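Local coordinates for cysteine desulfurase (Stenotrophomonas maltophilia, PDB 6WCI), which probably removes sulfur from L-cysteine, with pyridoxal 5'-phosphate as cofactor, to give L-alanine and pass the sulfur to a carrier, at residues Leu172-Leu177 / Val200-Glu205; Ala179-Glu184 / Arg208-Arg213; Ser194-Thr199 / His386-Tyr391. All coordinates share one frame; numbering follows the deposited sequence.

Interaction 1: Leu172-Leu177 / Val200-Glu205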
ATOM      1  N   LEU B 172      14.311  28.552  -4.860  1.00 48.69           N
ATOM      2  CA  LEU B 172      13.018  29.125  -4.512  1.00 51.85           C
ATOM      3  C   LEU B 172      13.169  30.620  -4.220  1.00 60.15           C
ATOM      4  O   LEU B 172      13.948  31.014  -3.348  1.00 63.04           O
ATOM      5  CB  LEU B 172      12.450  28.373  -3.305  1.00 52.98           C
ATOM      6  CG  LEU B 172      11.005  28.565  -2.837  1.00 59.34           C
ATOM      7  CD1 LEU B 172      10.005  28.009  -3.843  1.00 57.72           C
ATOM      8  CD2 LEU B 172      10.844  27.902  -1.483  1.00 52.72           C
ATOM      9  N   ASP B 173      12.432  31.458  -4.951  1.00 58.49           N
ATOM     10  CA  ASP B 173      12.520  32.908  -4.776  1.00 56.28           C
ATOM     11  C   ASP B 173      11.900  33.323  -3.446  1.00 55.57           C
ATOM     12  O   ASP B 173      10.690  33.552  -3.372  1.00 53.60           O
ATOM     13  CB  ASP B 173      11.835  33.624  -5.945  1.00 55.48           C
ATOM     14  CG  ASP B 173      12.020  35.145  -5.916  1.00 60.12           C
ATOM     15  OD1 ASP B 173      12.514  35.697  -4.908  1.00 60.20           O
ATOM     16  OD2 ASP B 173      11.658  35.796  -6.918  1.00 58.12           O
ATOM     17  N   LEU B 174      12.723  33.449  -2.402  1.00 55.35           N
ATOM     18  CA  LEU B 174      12.204  33.729  -1.065  1.00 53.65           C
ATOM     19  C   LEU B 174      11.569  35.111  -0.963  1.00 58.30           C
ATOM     20  O   LEU B 174      10.608  35.291  -0.201  1.00 62.04           O
ATOM     21  CB  LEU B 174      13.315  33.591  -0.024  1.00 57.12           C
ATOM     22  CG  LEU B 174      13.991  32.222   0.018  1.00 60.74           C
ATOM     23  CD1 LEU B 174      15.015  32.158   1.147  1.00 65.19           C
ATOM     24  CD2 LEU B 174      12.950  31.119   0.149  1.00 46.92           C
ATOM     25  N   ASP B 175      12.094  36.098  -1.697  1.00 55.34           N
ATOM     26  CA  ASP B 175      11.439  37.399  -1.757  1.00 59.30           C
ATOM     27  C   ASP B 175       9.989  37.250  -2.188  1.00 54.36           C
ATOM     28  O   ASP B 175       9.074  37.723  -1.507  1.00 51.90           O
ATOM     29  CB  ASP B 175      12.183  38.329  -2.720  1.00 68.05           C
ATOM     30  CG  ASP B 175      13.306  39.085  -2.052  1.00 72.11           C
ATOM     31  OD1 ASP B 175      13.430  38.990  -0.813  1.00 74.85           O
ATOM     32  OD2 ASP B 175      14.062  39.773  -2.765  1.00 78.27           O
ATOM     33  N   ALA B 176       9.762  36.578  -3.318  1.00 51.75           N
ATOM     34  CA  ALA B 176       8.401  36.400  -3.805  1.00 63.06           C
ATOM     35  C   ALA B 176       7.576  35.518  -2.868  1.00 53.44           C
ATOM     36  O   ALA B 176       6.354  35.683  -2.788  1.00 49.14           O
ATOM     37  CB  ALA B 176       8.421  35.818  -5.218  1.00 61.14           C
ATOM     38  N   LEU B 177       8.218  34.605  -2.136  1.00 52.21           N
ATOM     39  CA  LEU B 177       7.472  33.729  -1.232  1.00 53.70           C
ATOM     40  C   LEU B 177       6.885  34.514  -0.065  1.00 49.19           C
ATOM     41  O   LEU B 177       5.695  34.380   0.248  1.00 49.57           O
ATOM     42  CB  LEU B 177       8.370  32.608  -0.723  1.00 44.89           C
ATOM     43  CG  LEU B 177       7.807  31.657   0.333  1.00 45.64           C
ATOM     44  CD1 LEU B 177       6.613  30.851  -0.184  1.00 45.80           C
ATOM     45  CD2 LEU B 177       8.904  30.729   0.836  1.00 43.40           C
ATOM     46  N   VAL B 200      18.027  21.965  -2.672  1.00 52.30           N
ATOM     47  CA  VAL B 200      17.684  21.794  -1.267  1.00 47.89           C
ATOM     48  C   VAL B 200      17.081  23.102  -0.778  1.00 51.83           C
ATOM     49  O   VAL B 200      17.747  24.143  -0.790  1.00 50.97           O
ATOM     50  CB  VAL B 200      18.913  21.406  -0.429  1.00 50.45           C
ATOM     51  CG1 VAL B 200      18.520  21.310   1.041  1.00 50.20           C
ATOM     52  CG2 VAL B 200      19.529  20.084  -0.934  1.00 51.15           C
ATOM     53  N   ASN B 201      15.809  23.055  -0.350  1.00 53.69           N
ATOM     54  CA  ASN B 201      15.191  24.296   0.082  1.00 49.20           C
ATOM     55  C   ASN B 201      15.423  24.527   1.573  1.00 51.33           C
ATOM     56  O   ASN B 201      15.523  23.574   2.345  1.00 54.74           O
ATOM     57  CB  ASN B 201      13.688  24.276  -0.208  1.00 45.00           C
ATOM     58  CG  ASN B 201      13.376  24.472  -1.679  1.00 49.91           C
ATOM     59  OD1 ASN B 201      14.139  25.123  -2.412  1.00 47.22           O
ATOM     60  ND2 ASN B 201      12.257  23.911  -2.126  1.00 41.63           N
ATOM     61  N   PRO B 202      15.527  25.783   2.007  1.00 53.35           N
ATOM     62  CA  PRO B 202      15.637  26.056   3.449  1.00 50.24           C
ATOM     63  C   PRO B 202      14.310  25.868   4.166  1.00 46.24           C
ATOM     64  O   PRO B 202      13.663  26.840   4.563  1.00 42.84           O
ATOM     65  CB  PRO B 202      16.110  27.516   3.495  1.00 55.18           C
ATOM     66  CG  PRO B 202      15.642  28.107   2.204  1.00 52.85           C
ATOM     67  CD  PRO B 202      15.670  27.002   1.188  1.00 50.67           C
ATOM     68  N   VAL B 203      13.898  24.613   4.352  1.00 47.07           N
ATOM     69  CA  VAL B 203      12.570  24.365   4.897  1.00 41.29           C
ATOM     70  C   VAL B 203      12.450  24.913   6.315  1.00 40.86           C
ATOM     71  O   VAL B 203      11.378  25.383   6.713  1.00 43.58           O
ATOM     72  CB  VAL B 203      12.235  22.859   4.820  1.00 45.71           C
ATOM     73  CG1 VAL B 203      12.071  22.435   3.369  1.00 43.36           C
ATOM     74  CG2 VAL B 203      13.305  22.030   5.495  1.00 48.22           C
ATOM     75  N   ARG B 204      13.539  24.888   7.089  1.00 44.22           N
ATOM     76  CA  ARG B 204      13.480  25.400   8.456  1.00 46.22           C
ATOM     77  C   ARG B 204      13.132  26.885   8.475  1.00 48.26           C
ATOM     78  O   ARG B 204      12.201  27.309   9.175  1.00 43.46           O
ATOM     79  CB  ARG B 204      14.806  25.138   9.161  1.00 54.75           C
ATOM     80  CG  ARG B 204      14.804  25.395  10.655  1.00 59.58           C
ATOM     81  CD  ARG B 204      16.243  25.433  11.162  1.00 74.46           C
ATOM     82  NE  ARG B 204      16.458  24.515  12.276  1.00 85.47           N
ATOM     83  CZ  ARG B 204      16.575  24.891  13.544  1.00 94.47           C
ATOM     84  NH1 ARG B 204      16.507  26.174  13.870  1.00 97.75           N
ATOM     85  NH2 ARG B 204      16.767  23.981  14.491  1.00 98.09           N
ATOM     86  N   GLU B 205      13.859  27.692   7.695  1.00 43.61           N
ATOM     87  CA  GLU B 205      13.523  29.108   7.576  1.00 47.00           C
ATOM     88  C   GLU B 205      12.090  29.298   7.084  1.00 50.13           C
ATOM     89  O   GLU B 205      11.311  30.053   7.675  1.00 43.27           O
ATOM     90  CB  GLU B 205      14.521  29.808   6.644  1.00 52.92           C
TER
HETATM   91  O   HOH W   1      15.679  26.974  -3.038  1.00 37.18           O
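Leu172-Leu177 and Val200-Glu205 each carry a loop into the first turn of a helix, and they come closest just before those helices start, with the CA atoms of Leu172 and Asn201 7.0 Å apart. Asp173 occupies the N-cap of helix 174-180, and its OD1 takes a weak capping bond of 3.3 Å from Ala176 N. Pro202, at the N-cap of helix 203-212, is the centre of an inverse gamma turn closed by a weak Val203 N to Asn201 O bond. The two helices belong to successive beta-alpha-beta units of the large sheet: 174-180 links strands 160-164 and 185-191, while 203-212 links 185-191 and 216-220, as expected for a class-V pyridoxal-phosphate enzyme. The polar bridge is indirect. Water 1 accepts from Leu172 N at 2.8 Å and donates to Asn201 OD1 at a short 2.5 Å; the same OD1 lies 3.8 Å from Leu172 CB. With Asn201 CG beside its own backbone N (chi1 -75°), the amide extends toward Leu172, and ND2 bonds to Thr191 O, which helps fix its rotation. Nearer the surface, Leu174 CD1 meets the ring carbon CG of Pro202 at 4.2 Å, a light apolar touch. Leu172 also packs on Ile206 and on Thr139 of strand 135-139.

Interaction 2: Ala179-Glu184 / Arg208-Arg213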
ATOM      1  N   ALA B 179       6.278  37.689  -0.066  1.00 57.67           N
ATOM      2  CA  ALA B 179       5.241  38.537  -0.641  1.00 59.41           C
ATOM      3  C   ALA B 179       3.979  37.738  -0.944  1.00 55.27           C
ATOM      4  O   ALA B 179       2.873  38.292  -0.909  1.00 61.21           O
ATOM      5  CB  ALA B 179       5.759  39.223  -1.906  1.00 54.94           C
ATOM      6  N   ALA B 180       4.126  36.438  -1.223  1.00 48.59           N
ATOM      7  CA  ALA B 180       2.995  35.584  -1.560  1.00 51.68           C
ATOM      8  C   ALA B 180       2.252  35.065  -0.338  1.00 50.79           C
ATOM      9  O   ALA B 180       1.113  34.604  -0.477  1.00 47.91           O
ATOM     10  CB  ALA B 180       3.461  34.390  -2.398  1.00 53.31           C
ATOM     11  N   MET B 181       2.863  35.123   0.845  1.00 49.79           N
ATOM     12  CA  MET B 181       2.269  34.570   2.064  1.00 47.62           C
ATOM     13  C   MET B 181       1.408  35.629   2.762  1.00 47.72           C
ATOM     14  O   MET B 181       1.742  36.159   3.825  1.00 51.73           O
ATOM     15  CB  MET B 181       3.358  34.032   2.987  1.00 42.67           C
ATOM     16  CG  MET B 181       4.036  32.784   2.496  1.00 46.76           C
ATOM     17  SD  MET B 181       5.141  32.091   3.747  1.00 56.37           S
ATOM     18  CE  MET B 181       6.261  33.456   3.975  1.00 52.42           C
ATOM     19  N   THR B 182       0.272  35.922   2.140  1.00 45.44           N
ATOM     20  CA  THR B 182      -0.691  36.892   2.650  1.00 47.40           C
ATOM     21  C   THR B 182      -1.666  36.211   3.596  1.00 44.12           C
ATOM     22  O   THR B 182      -1.708  34.987   3.681  1.00 42.39           O
ATOM     23  CB  THR B 182      -1.421  37.544   1.480  1.00 51.11           C
ATOM     24  OG1 THR B 182      -1.975  36.517   0.645  1.00 49.13           O
ATOM     25  CG2 THR B 182      -0.458  38.415   0.671  1.00 53.96           C
ATOM     26  N   PRO B 183      -2.476  36.979   4.338  1.00 53.50           N
ATOM     27  CA  PRO B 183      -3.368  36.347   5.328  1.00 50.47           C
ATOM     28  C   PRO B 183      -4.345  35.333   4.757  1.00 46.61           C
ATOM     29  O   PRO B 183      -4.800  34.460   5.509  1.00 42.38           O
ATOM     30  CB  PRO B 183      -4.105  37.541   5.947  1.00 45.91           C
ATOM     31  CG  PRO B 183      -3.128  38.651   5.831  1.00 48.54           C
ATOM     32  CD  PRO B 183      -2.426  38.444   4.521  1.00 47.32           C
ATOM     33  N   GLU B 184      -4.696  35.409   3.473  1.00 45.82           N
ATOM     34  CA  GLU B 184      -5.650  34.448   2.928  1.00 47.23           C
ATOM     35  C   GLU B 184      -5.029  33.088   2.642  1.00 45.02           C
ATOM     36  O   GLU B 184      -5.763  32.121   2.382  1.00 40.81           O
ATOM     37  CB  GLU B 184      -6.298  35.006   1.660  1.00 56.34           C
ATOM     38  CG  GLU B 184      -5.323  35.406   0.583  1.00 64.81           C
ATOM     39  CD  GLU B 184      -4.909  36.862   0.674  1.00 67.06           C
ATOM     40  OE1 GLU B 184      -5.226  37.530   1.684  1.00 65.66           O
ATOM     41  OE2 GLU B 184      -4.258  37.332  -0.279  1.00 65.19           O
ATOM     42  N   ARG B 208       9.382  28.359   9.686  1.00 40.27           N
ATOM     43  CA  ARG B 208       9.304  29.340  10.759  1.00 41.39           C
ATOM     44  C   ARG B 208       8.530  30.572  10.312  1.00 46.08           C
ATOM     45  O   ARG B 208       7.733  31.126  11.076  1.00 44.20           O
ATOM     46  CB  ARG B 208      10.706  29.735  11.228  1.00 43.07           C
ATOM     47  CG  ARG B 208      10.706  30.876  12.235  1.00 46.78           C
ATOM     48  CD  ARG B 208      12.072  31.508  12.387  1.00 63.24           C
ATOM     49  NE  ARG B 208      12.572  32.056  11.125  1.00 75.48           N
ATOM     50  CZ  ARG B 208      13.656  31.611  10.495  1.00 83.59           C
ATOM     51  NH1 ARG B 208      14.368  30.617  11.016  1.00 82.99           N
ATOM     52  NH2 ARG B 208      14.038  32.163   9.351  1.00 86.31           N
ATOM     53  N   GLU B 209       8.758  31.020   9.075  1.00 46.24           N
ATOM     54  CA  GLU B 209       8.053  32.194   8.578  1.00 47.93           C
ATOM     55  C   GLU B 209       6.600  31.859   8.269  1.00 48.15           C
ATOM     56  O   GLU B 209       5.708  32.686   8.481  1.00 49.96           O
ATOM     57  CB  GLU B 209       8.764  32.747   7.343  1.00 52.00           C
ATOM     58  CG  GLU B 209       8.191  34.038   6.810  1.00 60.50           C
ATOM     59  CD  GLU B 209       8.254  35.178   7.814  1.00 66.85           C
ATOM     60  OE1 GLU B 209       9.285  35.311   8.510  1.00 65.73           O
ATOM     61  OE2 GLU B 209       7.259  35.934   7.907  1.00 66.63           O
ATOM     62  N   ALA B 210       6.339  30.645   7.786  1.00 43.85           N
ATOM     63  CA  ALA B 210       4.958  30.240   7.563  1.00 40.68           C
ATOM     64  C   ALA B 210       4.191  30.196   8.881  1.00 43.72           C
ATOM     65  O   ALA B 210       3.098  30.760   8.995  1.00 42.29           O
ATOM     66  CB  ALA B 210       4.913  28.883   6.859  1.00 37.40           C
ATOM     67  N   ARG B 211       4.772  29.554   9.901  1.00 38.39           N
ATOM     68  CA  ARG B 211       4.109  29.469  11.200  1.00 45.06           C
ATOM     69  C   ARG B 211       3.842  30.851  11.782  1.00 42.88           C
ATOM     70  O   ARG B 211       2.854  31.045  12.500  1.00 45.76           O
ATOM     71  CB  ARG B 211       4.945  28.635  12.175  1.00 40.43           C
ATOM     72  CG  ARG B 211       4.209  28.301  13.480  1.00 40.30           C
ATOM     73  CD  ARG B 211       4.907  27.195  14.263  1.00 46.01           C
ATOM     74  NE  ARG B 211       5.220  26.053  13.404  1.00 50.74           N
ATOM     75  CZ  ARG B 211       4.339  25.125  13.041  1.00 47.98           C
ATOM     76  NH1 ARG B 211       3.084  25.199  13.466  1.00 53.79           N
ATOM     77  NH2 ARG B 211       4.713  24.125  12.248  1.00 39.13           N
ATOM     78  N   LYS B 212       4.703  31.819  11.489  1.00 47.17           N
ATOM     79  CA  LYS B 212       4.482  33.167  11.986  1.00 45.99           C
ATOM     80  C   LYS B 212       3.232  33.790  11.369  1.00 51.05           C
ATOM     81  O   LYS B 212       2.596  34.651  11.991  1.00 49.05           O
ATOM     82  CB  LYS B 212       5.722  34.023  11.711  1.00 44.64           C
ATOM     83  CG  LYS B 212       5.918  35.168  12.684  1.00 52.29           C
ATOM     84  CD  LYS B 212       7.345  35.723  12.632  1.00 48.16           C
ATOM     85  CE  LYS B 212       7.474  36.861  11.628  1.00 69.34           C
ATOM     86  NZ  LYS B 212       8.753  37.607  11.803  1.00 69.65           N
ATOM     87  N   ARG B 213       2.860  33.362  10.163  1.00 41.99           N
ATOM     88  CA  ARG B 213       1.696  33.892   9.468  1.00 45.51           C
ATOM     89  C   ARG B 213       0.483  32.967   9.554  1.00 46.01           C
ATOM     90  O   ARG B 213      -0.495  33.168   8.826  1.00 43.91           O
ATOM     91  CB  ARG B 213       2.049  34.162   8.006  1.00 42.29           C
ATOM     92  CG  ARG B 213       3.407  34.806   7.842  1.00 48.50           C
ATOM     93  CD  ARG B 213       3.623  35.305   6.436  1.00 48.79           C
ATOM     94  NE  ARG B 213       4.961  35.853   6.271  1.00 47.19           N
ATOM     95  CZ  ARG B 213       5.255  36.858   5.454  1.00 59.61           C
ATOM     96  NH1 ARG B 213       4.298  37.437   4.737  1.00 64.80           N
ATOM     97  NH2 ARG B 213       6.501  37.296   5.373  1.00 59.96           N
TER
HETATM   98  O   HOH W   2      -0.872  34.396   6.569  0.52 32.20           O
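Met181 offers its carbonyl O to Arg213 and its methyl to both Arg213 and Glu209, and this is where the contact is tight. Arg213 NH1 donates to Met181 O at 3.0 Å, bent to 146° and tilted 34° from the carbonyl plane. The methionine chain crosses that of Arg213 at about a right angle, and its bend at chi3 (-60°) brings CE over one face of the guanidinium, 3.5 Å above the plane and offset toward the rim. The same methyl also reaches Glu209 CG at 3.5 Å, while SD lies beside the helix backbone, 4.2 Å from Ala210 CA. Glu209 in turn holds the guanidinium side-on: NE and NH2 both bond to the single oxygen OE2, NE at 2.8 Å on the anti lone pair of OE2, NH2 from above the carboxylate plane. This salt bridge within one segment positions the arginine for Met181 and probably offsets much of its charge. Beyond the methionine the packing thins. Thr182 and Pro183 direct their CB atoms away from 208-213, and water 2 lies 2.6 Å from Arg213 O on this looser side, where Pro183 is exposed. Met181, centre of an inverse gamma turn and the first residue past helix 174-180, leans inward on Leu137 of strand 135-139 and on Ile215, which Ala210 of helix 203-212 also touches; Arg162 of strand 160-164 bonds to Thr182 OG1.

Interaction 3: Ser194-Thr199 / His386-Tyr391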
ATOM      1  N   SER B 194      14.106  18.900  -4.566  1.00 43.00           N
ATOM      2  CA  SER B 194      13.453  18.760  -5.860  1.00 45.36           C
ATOM      3  C   SER B 194      13.984  17.533  -6.591  1.00 44.60           C
ATOM      4  O   SER B 194      15.202  17.351  -6.712  1.00 45.68           O
ATOM      5  CB  SER B 194      13.679  20.028  -6.693  1.00 46.12           C
ATOM      6  OG  SER B 194      13.492  19.791  -8.080  1.00 48.55           O
ATOM      7  N   ASN B 195      13.067  16.695  -7.091  1.00 43.26           N
ATOM      8  CA  ASN B 195      13.445  15.497  -7.831  1.00 44.85           C
ATOM      9  C   ASN B 195      13.970  15.800  -9.227  1.00 48.31           C
ATOM     10  O   ASN B 195      14.502  14.893  -9.877  1.00 47.53           O
ATOM     11  CB  ASN B 195      12.255  14.544  -7.956  1.00 44.68           C
ATOM     12  CG  ASN B 195      11.173  15.097  -8.850  1.00 43.94           C
ATOM     13  OD1 ASN B 195      10.682  16.207  -8.629  1.00 42.49           O
ATOM     14  ND2 ASN B 195      10.817  14.345  -9.886  1.00 43.36           N
ATOM     15  N   VAL B 196      13.803  17.026  -9.713  1.00 51.52           N
ATOM     16  CA  VAL B 196      14.284  17.441 -11.026  1.00 53.50           C
ATOM     17  C   VAL B 196      15.511  18.334 -10.904  1.00 50.98           C
ATOM     18  O   VAL B 196      16.537  18.095 -11.546  1.00 53.39           O
ATOM     19  CB  VAL B 196      13.160  18.155 -11.816  1.00 56.41           C
ATOM     20  CG1 VAL B 196      13.700  18.777 -13.088  1.00 59.68           C
ATOM     21  CG2 VAL B 196      12.024  17.187 -12.118  1.00 52.93           C
ATOM     22  N   LEU B 197      15.412  19.382 -10.090  1.00 49.66           N
ATOM     23  CA  LEU B 197      16.488  20.351  -9.929  1.00 56.92           C
ATOM     24  C   LEU B 197      17.560  19.891  -8.952  1.00 51.50           C
ATOM     25  O   LEU B 197      18.701  20.344  -9.049  1.00 53.33           O
ATOM     26  CB  LEU B 197      15.905  21.679  -9.445  1.00 55.92           C
ATOM     27  CG  LEU B 197      14.742  22.203 -10.283  1.00 55.59           C
ATOM     28  CD1 LEU B 197      13.937  23.253  -9.516  1.00 48.76           C
ATOM     29  CD2 LEU B 197      15.257  22.768 -11.600  1.00 52.30           C
ATOM     30  N   GLY B 198      17.216  19.011  -8.013  1.00 49.89           N
ATOM     31  CA  GLY B 198      18.100  18.686  -6.918  1.00 56.55           C
ATOM     32  C   GLY B 198      18.160  19.724  -5.818  1.00 51.58           C
ATOM     33  O   GLY B 198      18.773  19.454  -4.776  1.00 50.42           O
ATOM     34  N   THR B 199      17.531  20.886  -6.007  1.00 49.14           N
ATOM     35  CA  THR B 199      17.630  21.986  -5.059  1.00 50.19           C
ATOM     36  C   THR B 199      17.246  21.535  -3.656  1.00 47.28           C
ATOM     37  O   THR B 199      16.286  20.787  -3.467  1.00 50.53           O
ATOM     38  CB  THR B 199      16.723  23.145  -5.500  1.00 48.61           C
ATOM     39  OG1 THR B 199      17.182  23.682  -6.749  1.00 52.45           O
ATOM     40  CG2 THR B 199      16.718  24.248  -4.463  1.00 48.42           C
ATOM     41  N   HIS B 386       5.355  18.601 -14.345  1.00 48.84           N
ATOM     42  CA  HIS B 386       5.039  19.346 -15.559  1.00 58.40           C
ATOM     43  C   HIS B 386       5.130  20.856 -15.381  1.00 58.74           C
ATOM     44  O   HIS B 386       5.670  21.516 -16.285  1.00 57.17           O
ATOM     45  CB  HIS B 386       3.649  18.943 -16.068  1.00 61.31           C
ATOM     46  CG  HIS B 386       3.558  17.516 -16.510  1.00 59.13           C
ATOM     47  ND1 HIS B 386       2.413  16.980 -17.060  1.00 55.25           N
ATOM     48  CD2 HIS B 386       4.468  16.515 -16.483  1.00 54.87           C
ATOM     49  CE1 HIS B 386       2.624  15.709 -17.356  1.00 53.98           C
ATOM     50  NE2 HIS B 386       3.860  15.401 -17.010  1.00 53.97           N
ATOM     51  N   PRO B 387       4.636  21.467 -14.293  1.00 60.52           N
ATOM     52  CA  PRO B 387       4.680  22.939 -14.228  1.00 53.65           C
ATOM     53  C   PRO B 387       6.086  23.484 -14.115  1.00 55.46           C
ATOM     54  O   PRO B 387       6.354  24.573 -14.634  1.00 57.86           O
ATOM     55  CB  PRO B 387       3.846  23.269 -12.980  1.00 51.76           C
ATOM     56  CG  PRO B 387       3.048  22.040 -12.706  1.00 49.14           C
ATOM     57  CD  PRO B 387       3.924  20.906 -13.134  1.00 48.96           C
ATOM     58  N   LEU B 388       6.997  22.758 -13.460  1.00 59.09           N
ATOM     59  CA  LEU B 388       8.388  23.191 -13.400  1.00 56.26           C
ATOM     60  C   LEU B 388       8.987  23.279 -14.798  1.00 65.62           C
ATOM     61  O   LEU B 388       9.613  24.285 -15.154  1.00 61.16           O
ATOM     62  CB  LEU B 388       9.196  22.243 -12.515  1.00 54.68           C
ATOM     63  CG  LEU B 388      10.705  22.507 -12.464  1.00 56.45           C
ATOM     64  CD1 LEU B 388      11.000  23.909 -11.939  1.00 58.04           C
ATOM     65  CD2 LEU B 388      11.403  21.450 -11.624  1.00 54.75           C
ATOM     66  N   LEU B 389       8.782  22.237 -15.611  1.00 61.60           N
ATOM     67  CA  LEU B 389       9.252  22.250 -16.993  1.00 67.99           C
ATOM     68  C   LEU B 389       8.633  23.385 -17.800  1.00 68.45           C
ATOM     69  O   LEU B 389       9.267  23.904 -18.723  1.00 74.83           O
ATOM     70  CB  LEU B 389       8.952  20.911 -17.665  1.00 68.43           C
ATOM     71  CG  LEU B 389      10.040  19.837 -17.593  1.00 73.18           C
ATOM     72  CD1 LEU B 389      10.144  19.216 -16.202  1.00 65.00           C
ATOM     73  CD2 LEU B 389       9.791  18.771 -18.643  1.00 75.52           C
ATOM     74  N   GLN B 390       7.401  23.778 -17.481  1.00 65.46           N
ATOM     75  CA  GLN B 390       6.778  24.869 -18.221  1.00 65.94           C
ATOM     76  C   GLN B 390       7.500  26.186 -17.964  1.00 68.80           C
ATOM     77  O   GLN B 390       7.701  26.977 -18.890  1.00 68.35           O
ATOM     78  CB  GLN B 390       5.300  24.977 -17.858  1.00 64.99           C
ATOM     79  N   TYR B 391       7.915  26.427 -16.718  1.00 70.50           N
ATOM     80  CA  TYR B 391       8.667  27.641 -16.406  1.00 70.62           C
ATOM     81  C   TYR B 391       9.973  27.715 -17.196  1.00 74.13           C
ATOM     82  O   TYR B 391      10.385  28.798 -17.632  1.00 71.79           O
ATOM     83  CB  TYR B 391       8.939  27.707 -14.902  1.00 65.09           C
ATOM     84  CG  TYR B 391      10.011  28.701 -14.498  1.00 70.06           C
ATOM     85  CD1 TYR B 391       9.715  30.051 -14.336  1.00 71.60           C
ATOM     86  CD2 TYR B 391      11.321  28.284 -14.267  1.00 70.88           C
ATOM     87  CE1 TYR B 391      10.695  30.957 -13.965  1.00 70.57           C
ATOM     88  CE2 TYR B 391      12.299  29.178 -13.897  1.00 69.43           C
ATOM     89  CZ  TYR B 391      11.984  30.511 -13.742  1.00 70.95           C
ATOM     90  OH  TYR B 391      12.969  31.394 -13.370  1.00 72.95           O
TER
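Val196 and Leu197 meet Leu388 without any flat group between them: the contact is almost entirely aliphatic, and the rings of helix 386-392 are turned elsewhere. The His386 ring stands edge-to-face with His144, and its ND1 is hydrogen-bonded to Val279 N of the second subunit; Tyr391 packs on Ile166 and Pro168. From the helix, Leu388 chi1 of 175° points CG at the loop and chi2 of 60° turns CD2 between Val196 and Leu197. There CD2 lies 3.7 Å from Val196 CB and equally far from Leu197 CG, the side chains reaching toward each other tip to tip, with Ser194 OG bordering the same methyl. Segment 194-199, in the loop joining strand 185-191 to helix 203-212, is shaped by an ST turn and ST motif: Ser194 OG accepts from Val196 N at 3.2 Å and from Leu197 N at 2.8 Å. Gly198, with a positive phi of 77°, then lets the chain turn back. Helix 386-392 begins just after the oxidised Cys384 (S-hydroxycysteine), and Asn195 ND2 bonds to His383 O. With several loop polar atoms bonded elsewhere and no polar bond between the segments, the buried contact probably rests on shape and dispersion.

Overall arrangement
Interactions 1 and 2 lie 12 Å apart between centres and join the same pair of helices, 174-180 and 203-212, the first at their starts and the second at their ends. Both are partly buried, but they differ in chemistry: a water bridge and a thin apolar touch at the starts, a salt-bridged arginine folded against a methionine at the ends. Interaction 3 is buried and essentially apolar. Its loop 194-199 runs directly into 200-205 of interaction 1, tying the loop before helix 203-212 to helix 386-392, which also touches the second subunit. Its centre is about 23 Å from that of interaction 2, and the two do not touch.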